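Local coordinates for protein ribokinase (Giardia lamblia, PDB 6WHJ) that probably phosphorylates D-ribose at O-5 with ATP and magnesium, giving ribose 5-phosphate for nucleotide and amino acid synthesis or the pentose phosphate pathway, at residues B[102-105]-B[111-114]; B[138-143]-B[279-284]. All coordinates share one frame; numbering follows the deposited sequence.

Contact 1 (B[102-105]-B[111-114]); sequences GIYV and NMIV
Gly102 pairs with Val114 in an antiparallel ladder, in which segments 102-105 and 111-114 run at 174° to each other with their axes 4.7 Å apart. Both N-H groups of this pair are used: Gly102 N lies 2.9 Å from Val114 O, and Val114 N bonds back to Gly102 O. Tyr104 and Met112 repeat the arrangement, with Tyr104 N 3.0 Å from Met112 O and Met112 N bonded in turn to Tyr104 O. Between these hydrogen-bonded pairs lies the non-hydrogen-bonded pair Ile103-Ile113, where the CA of Ile103 supplies a CA-H...O contact to Met112 O (3.2 Å).

The side chains divide between two faces. On one, Ile103 and Ile113 lie alongside each other and point the same way, their CG1 atoms 4.0 Å apart; beta-branched residues suit such extended backbone. Val105 and Asn111 also run side by side here. On the other face Tyr104 and Met112 make an oblique Met-aromatic contact, the sulfur SD of Met112 lying 4.0 Å from CD2 of Tyr104. The methionine has CG anti to its carbonyl carbon (chi1 -72°) and an extended chain beyond, which takes the flexible thioether off the sheet, so that SD passes the ring obliquely.

This hairpin belongs to the lid sheet, where strand 99-105 also pairs with strand 16-22, and Ile103 packs on Asp18, predicted to bind substrate. Tyr104 OH bonds to Gly102 O of the second subunit, a carbonyl probably easier to approach because glycine has no side chain, and the two Tyr104 rings stack. Ile113 and Val114 pair in parallel with a strand of that subunit, so the sheet runs on across the interface, the interlocking of lids known from dimeric ribokinases.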
loop_
_atom_site.group_PDB
_atom_site.type_symbol
_atom_site.label_atom_id
_atom_site.label_comp_id
_atom_site.label_asym_id
_atom_site.label_seq_id
_atom_site.Cartn_x
_atom_site.Cartn_y
_atom_site.Cartn_z
ATOM N N GLY B 102 3.496 -1.631 -1.905
ATOM C CA GLY B 102 2.469 -0.662 -1.584
ATOM C C GLY B 102 3.008 0.726 -1.855
ATOM O O GLY B 102 3.954 1.172 -1.207
ATOM N N ILE B 103 2.392 1.411 -2.814
ATOM C CA ILE B 103 2.955 2.623 -3.392
ATOM C C ILE B 103 1.975 3.774 -3.216
ATOM O O ILE B 103 0.779 3.627 -3.490
ATOM C CB ILE B 103 3.312 2.413 -4.877
ATOM C CG1 ILE B 103 4.319 1.263 -5.015
ATOM C CG2 ILE B 103 3.840 3.701 -5.502
ATOM C CD1 ILE B 103 4.728 0.954 -6.431
ATOM N N TYR B 104 2.487 4.908 -2.740
ATOM C CA TYR B 104 1.780 6.184 -2.752
ATOM C C TYR B 104 2.412 7.098 -3.795
ATOM O O TYR B 104 3.632 7.313 -3.789
ATOM C CB TYR B 104 1.831 6.889 -1.394
ATOM C CG TYR B 104 1.212 6.169 -0.220
ATOM C CD1 TYR B 104 0.332 5.106 -0.391
ATOM C CD2 TYR B 104 1.499 6.582 1.076
ATOM C CE1 TYR B 104 -0.235 4.468 0.707
ATOM C CE2 TYR B 104 0.948 5.959 2.165
ATOM C CZ TYR B 104 0.083 4.909 1.981
ATOM O OH TYR B 104 -0.446 4.308 3.095
ATOM N N VAL B 105 1.589 7.632 -4.690
ATOM C CA VAL B 105 2.033 8.588 -5.690
ATOM C C VAL B 105 1.333 9.911 -5.409
ATOM O O VAL B 105 0.095 9.984 -5.443
ATOM C CB VAL B 105 1.751 8.091 -7.113
ATOM C CG1 VAL B 105 2.325 9.048 -8.126
ATOM C CG2 VAL B 105 2.340 6.701 -7.301
ATOM N N ASN B 111 7.113 9.345 -5.131
ATOM C CA ASN B 111 6.669 8.027 -4.716
ATOM C C ASN B 111 7.035 7.758 -3.264
ATOM O O ASN B 111 7.963 8.350 -2.710
ATOM C CB ASN B 111 7.318 6.917 -5.568
ATOM C CG ASN B 111 6.790 6.871 -6.986
ATOM O OD1 ASN B 111 5.818 7.548 -7.330
ATOM N ND2 ASN B 111 7.434 6.064 -7.821
ATOM N N MET B 112 6.284 6.842 -2.663
ATOM C CA MET B 112 6.703 6.119 -1.475
ATOM C C MET B 112 6.480 4.661 -1.824
ATOM O O MET B 112 5.387 4.298 -2.264
ATOM C CB MET B 112 5.902 6.489 -0.223
ATOM C CG MET B 112 6.190 7.857 0.347
ATOM S SD MET B 112 5.111 8.228 1.735
ATOM C CE MET B 112 6.139 9.316 2.714
ATOM N N ILE B 113 7.512 3.834 -1.682
ATOM C CA ILE B 113 7.427 2.430 -2.061
ATOM C C ILE B 113 7.862 1.582 -0.881
ATOM O O ILE B 113 8.954 1.778 -0.335
ATOM C CB ILE B 113 8.292 2.108 -3.293
ATOM C CG1 ILE B 113 7.914 3.020 -4.457
ATOM C CG2 ILE B 113 8.100 0.664 -3.701
ATOM C CD1 ILE B 113 8.699 2.757 -5.707
ATOM N N VAL B 114 7.010 0.636 -0.498
ATOM C CA VAL B 114 7.345 -0.397 0.473
ATOM C C VAL B 114 7.190 -1.738 -0.227
ATOM O O VAL B 114 6.098 -2.073 -0.706
ATOM C CB VAL B 114 6.459 -0.339 1.725
ATOM C CG1 VAL B 114 6.878 -1.444 2.686
ATOM C CG2 VAL B 114 6.553 1.004 2.390
#

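Contact 2 (B[138-143]-B[279-284]); sequences ATLVVM and SFCVRL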
loop_
_atom_site.group_PDB
_atom_site.type_symbol
_atom_site.label_atom_id
_atom_site.label_comp_id
_atom_site.label_asym_id
_atom_site.label_seq_id
_atom_site.Cartn_x
_atom_site.Cartn_y
_atom_site.Cartn_z
ATOM N N ALA B 138 24.483 -17.485 -23.309
ATOM C CA ALA B 138 23.936 -16.140 -23.380
ATOM C C ALA B 138 25.048 -15.096 -23.552
ATOM O O ALA B 138 26.237 -15.379 -23.400
ATOM C CB ALA B 138 23.112 -15.841 -22.125
ATOM N N THR B 139 24.640 -13.867 -23.875
ATOM C CA THR B 139 25.553 -12.733 -23.984
ATOM C C THR B 139 25.528 -11.844 -22.746
ATOM O O THR B 139 26.586 -11.405 -22.277
ATOM C CB THR B 139 25.218 -11.874 -25.213
ATOM O OG1 THR B 139 25.281 -12.671 -26.406
ATOM C CG2 THR B 139 26.210 -10.726 -25.339
ATOM N N LEU B 140 24.339 -11.591 -22.199
ATOM C CA LEU B 140 24.167 -10.712 -21.060
ATOM C C LEU B 140 23.366 -11.405 -19.969
ATOM O O LEU B 140 22.412 -12.138 -20.249
ATOM C CB LEU B 140 23.450 -9.422 -21.466
ATOM C CG LEU B 140 24.102 -8.584 -22.559
ATOM C CD1 LEU B 140 23.229 -7.363 -22.830
ATOM C CD2 LEU B 140 25.515 -8.183 -22.139
ATOM N N VAL B 141 23.753 -11.157 -18.723
ATOM C CA VAL B 141 22.957 -11.533 -17.567
ATOM C C VAL B 141 22.791 -10.283 -16.717
ATOM O O VAL B 141 23.756 -9.536 -16.524
ATOM C CB VAL B 141 23.588 -12.697 -16.773
ATOM C CG1 VAL B 141 24.979 -12.358 -16.290
ATOM C CG2 VAL B 141 22.691 -13.071 -15.602
ATOM N N VAL B 142 21.561 -10.029 -16.250
ATOM C CA VAL B 142 21.185 -8.768 -15.609
ATOM C C VAL B 142 20.588 -9.053 -14.237
ATOM O O VAL B 142 19.757 -9.956 -14.085
ATOM C CB VAL B 142 20.180 -7.965 -16.466
ATOM C CG1 VAL B 142 20.025 -6.558 -15.925
ATOM C CG2 VAL B 142 20.615 -7.928 -17.918
ATOM N N MET B 143 21.003 -8.272 -13.238
ATOM C CA MET B 143 20.488 -8.408 -11.882
ATOM C C MET B 143 20.271 -7.024 -11.288
ATOM O O MET B 143 20.871 -6.039 -11.726
ATOM C CB MET B 143 21.448 -9.198 -10.984
ATOM C CG MET B 143 21.750 -10.605 -11.462
ATOM S SD MET B 143 22.621 -11.581 -10.227
ATOM C CE MET B 143 21.364 -11.771 -8.959
ATOM N N SER B 279 16.330 -1.736 -22.764
ATOM C CA SER B 279 16.712 -1.372 -24.123
ATOM C C SER B 279 18.225 -1.362 -24.292
ATOM O O SER B 279 18.746 -1.856 -25.300
ATOM C CB SER B 279 16.134 -0.009 -24.483
ATOM O OG SER B 279 14.746 -0.004 -24.255
ATOM N N PHE B 280 18.945 -0.841 -23.292
ATOM C CA PHE B 280 20.403 -0.861 -23.318
ATOM C C PHE B 280 20.919 -2.282 -23.511
ATOM O O PHE B 280 21.835 -2.517 -24.307
ATOM C CB PHE B 280 20.948 -0.260 -22.019
ATOM C CG PHE B 280 22.437 -0.301 -21.906
ATOM C CD1 PHE B 280 23.236 0.493 -22.719
ATOM C CD2 PHE B 280 23.053 -1.191 -21.026
ATOM C CE1 PHE B 280 24.625 0.446 -22.621
ATOM C CE2 PHE B 280 24.445 -1.254 -20.923
ATOM C CZ PHE B 280 25.233 -0.431 -21.726
ATOM N N CYS B 281 20.322 -3.249 -22.808
ATOM C CA CYS B 281 20.758 -4.634 -22.944
ATOM C C CYS B 281 20.408 -5.197 -24.315
ATOM O O CYS B 281 21.202 -5.945 -24.899
ATOM C CB CYS B 281 20.149 -5.491 -21.838
ATOM S SG CYS B 281 20.855 -5.147 -20.218
ATOM N N VAL B 282 19.225 -4.866 -24.841
ATOM C CA VAL B 282 18.851 -5.356 -26.166
ATOM C C VAL B 282 19.866 -4.898 -27.206
ATOM O O VAL B 282 20.419 -5.712 -27.954
ATOM C CB VAL B 282 17.422 -4.912 -26.531
ATOM C CG1 VAL B 282 17.174 -5.079 -28.023
ATOM C CG2 VAL B 282 16.416 -5.726 -25.743
ATOM N N ARG B 283 20.144 -3.589 -27.248
ATOM C CA ARG B 283 21.089 -3.054 -28.227
ATOM C C ARG B 283 22.512 -3.519 -27.959
ATOM O O ARG B 283 23.277 -3.736 -28.904
ATOM C CB ARG B 283 21.045 -1.530 -28.232
ATOM C CG ARG B 283 21.651 -0.897 -29.469
ATOM C CD ARG B 283 20.950 -1.358 -30.726
ATOM N NE ARG B 283 21.647 -0.882 -31.916
ATOM C CZ ARG B 283 22.060 -1.657 -32.914
ATOM N NH1 ARG B 283 21.827 -2.965 -32.894
ATOM N NH2 ARG B 283 22.686 -1.109 -33.946
ATOM N N LEU B 284 22.887 -3.672 -26.689
ATOM C CA LEU B 284 24.208 -4.189 -26.363
ATOM C C LEU B 284 24.374 -5.596 -26.907
ATOM O O LEU B 284 25.377 -5.912 -27.558
ATOM C CB LEU B 284 24.413 -4.158 -24.854
ATOM C CG LEU B 284 25.826 -4.260 -24.301
ATOM C CD1 LEU B 284 26.712 -3.240 -24.980
ATOM C CD2 LEU B 284 25.785 -4.004 -22.802
#
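Leu140 and Val142 of strand 140-143 meet Cys281 and Leu284 of helix 279-284 through apolar packing. Strand and helix run nearly antiparallel, at 169°, with their axes 9.9 Å apart, a separation filled by side chains from both. The leucine makes the wider contact, with two helix residues: CG sits beside the backbone N (chi1 -58°) and the chain is straight out to CD1, a methyl that comes 3.7 Å from CB of Cys281 and 4.0 Å from CB of Leu284, about one helical turn on. Val142, two residues further along the strand and so on the same face, sets its CG2 methyl 3.6 Å from SG of Cys281. A small cysteine suits this place, for its short side chain points toward the strand and meets Leu140 through CB and Val142 through SG.

Hydrogen bonding serves each element internally or elsewhere. Within the helix, Leu284 N bonds to Phe280 O at 2.8 Å. The charged Arg283 points away from the strand, and its guanidinium forms salt bridges with Glu286 and Glu306.

The strand lies in the central sheet, where its backbone pairs with that of Val10 on one neighbour and Arg170 on the other. Helix 272-287 covers one face, itself flanked by helices 44-55 and 301-318, while Val141 and Met143 turn to helix 149-165 on the opposite face, giving the three-layer alpha/beta/alpha sandwich of the PfkB family.

Contact 1 and contact 2 belong to the two structural parts of a ribokinase subunit, the lid sheet and the large alpha/beta body. Their centres are 28 Å apart and their nearest atoms about 16 Å, so they do not touch, and they share no strand or helix. Along the chain the hairpin 102-105/111-114 closes before strand 140-143 begins, and helix 279-284 follows much later. Each lies near predicted site residues: the hairpin packs on Asp18, a predicted substrate ligand, while helix 272-287 carries Gly273 and Asp274, predicted to bind ATP, in its first turn, Asp274 being the probable proton acceptor. Contact 1 also joins the dimer interface, whereas contact 2 stays inside one subunit.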